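Local coordinates for protein glycerol dehydratase (Clostridium butyricum, PDB 1R9D) that probably dehydrates glycerol without coenzyme B12, as a member of the glycyl-radical enzyme family related to pyruvate formate lyase, at residues Ile64-Arg67 / Ile72-Ser75. Sequence-based numbering, arbitrary orientation.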
loop_
_atom_site.group_PDB
_atom_site.type_symbol
_atom_site.label_atom_id
_atom_site.label_comp_id
_atom_site.label_asym_id
_atom_site.label_seq_id
_atom_site.Cartn_x
_atom_site.Cartn_y
_atom_site.Cartn_z
ATOM N N ILE A 64 -7.896 -18.941 -27.963
ATOM C CA ILE A 64 -9.293 -19.327 -27.803
ATOM C C ILE A 64 -9.469 -20.705 -28.441
ATOM O O ILE A 64 -8.787 -21.028 -29.412
ATOM C CB ILE A 64 -10.214 -18.299 -28.516
ATOM C CG1 ILE A 64 -10.074 -16.936 -27.842
ATOM C CG2 ILE A 64 -11.657 -18.751 -28.477
ATOM C CD1 ILE A 64 -10.368 -16.966 -26.357
ATOM N N THR A 65 -10.365 -21.518 -27.892
ATOM C CA THR A 65 -10.590 -22.852 -28.439
ATOM C C THR A 65 -12.019 -23.349 -28.274
ATOM O O THR A 65 -12.624 -23.212 -27.210
ATOM C CB THR A 65 -9.673 -23.913 -27.776
ATOM O OG1 THR A 65 -8.297 -23.561 -27.961
ATOM C CG2 THR A 65 -9.923 -25.287 -28.391
ATOM N N ILE A 66 -12.553 -23.917 -29.346
ATOM C CA ILE A 66 -13.883 -24.500 -29.321
ATOM C C ILE A 66 -13.642 -25.954 -29.702
ATOM O O ILE A 66 -13.222 -26.249 -30.820
ATOM C CB ILE A 66 -14.842 -23.829 -30.333
ATOM C CG1 ILE A 66 -15.119 -22.386 -29.898
ATOM C CG2 ILE A 66 -16.146 -24.617 -30.417
ATOM C CD1 ILE A 66 -16.197 -21.682 -30.690
ATOM N N ARG A 67 -13.872 -26.857 -28.755
ATOM C CA ARG A 67 -13.649 -28.277 -28.991
ATOM C C ARG A 67 -14.797 -28.890 -29.780
ATOM O O ARG A 67 -15.922 -28.395 -29.749
ATOM C CB ARG A 67 -13.458 -29.004 -27.656
ATOM C CG ARG A 67 -12.407 -28.353 -26.748
ATOM C CD ARG A 67 -12.100 -29.211 -25.528
ATOM N NE ARG A 67 -11.393 -28.474 -24.480
ATOM C CZ ARG A 67 -10.179 -27.941 -24.606
ATOM N NH1 ARG A 67 -9.507 -28.055 -25.744
ATOM N NH2 ARG A 67 -9.634 -27.286 -23.589
ATOM N N ILE A 72 -21.534 -25.767 -25.077
ATOM C CA ILE A 72 -21.134 -24.696 -24.165
ATOM C C ILE A 72 -19.652 -24.465 -24.436
ATOM O O ILE A 72 -18.842 -25.378 -24.285
ATOM C CB ILE A 72 -21.331 -25.116 -22.684
ATOM C CG1 ILE A 72 -22.822 -25.317 -22.391
ATOM C CG2 ILE A 72 -20.716 -24.066 -21.753
ATOM C CD1 ILE A 72 -23.656 -24.044 -22.465
ATOM N N VAL A 73 -19.290 -23.250 -24.834
ATOM C CA VAL A 73 -17.900 -22.958 -25.159
ATOM C C VAL A 73 -17.144 -22.093 -24.156
ATOM O O VAL A 73 -17.741 -21.360 -23.371
ATOM C CB VAL A 73 -17.795 -22.295 -26.558
ATOM C CG1 VAL A 73 -18.302 -23.257 -27.623
ATOM C CG2 VAL A 73 -18.601 -21.007 -26.589
ATOM N N GLY A 74 -15.819 -22.187 -24.213
ATOM C CA GLY A 74 -14.953 -21.439 -23.321
ATOM C C GLY A 74 -13.918 -22.386 -22.748
ATOM O O GLY A 74 -14.221 -23.167 -21.842
ATOM N N SER A 75 -12.703 -22.335 -23.286
ATOM C CA SER A 75 -11.618 -23.198 -22.839
ATOM C C SER A 75 -10.432 -22.358 -22.398
ATOM O O SER A 75 -10.001 -21.453 -23.119
ATOM C CB SER A 75 -11.182 -24.140 -23.968
ATOM O OG SER A 75 -12.236 -25.006 -24.346
HETATM O O HOH W 1 -14.424 -24.258 -25.454
HETATM O O HOH W 2 -7.851 -22.397 -25.473
#
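Arg67 reaches over to Ser75 and lays one face of its guanidinium against that short side chain. From CB, the Arg67 chain sets off with CG beside its own backbone N (chi1 -51°) and then runs extended to NE, which carries it alongside the opposite segment. Arg67 CG passes Ser75 OG, and Arg67 NE lies 3.6 Å from that same Ser75 OG. At the tip, Arg67 NH2 comes within 3.5 Å of Ser75 CB, while Ser75 OG sits above the guanidinium plane, offset toward its rim. The group has polar partners outside the two segments: NH2 meets the Thr77 carbonyl and forms a salt bridge with Asp320, and NH1 bonds to the Lys78 carbonyl. A water bridges the segments: it donates to Thr65 O at 2.7 Å and accepts from Gly74 N and, at 2.6 Å, from Ser75 OG. Further along, the branches of Ile66 pack on Val73, Ile66 CG2 to Val73 CG1 at 3.8 Å. This is plain packing within one loop of the pyruvate formate lyase-like region, between helices 47-61 and 92-97; Ile64 and Ile66 rest on helix 197-230, Val73 on helix 236-252 and Ile72 on helix 260-277.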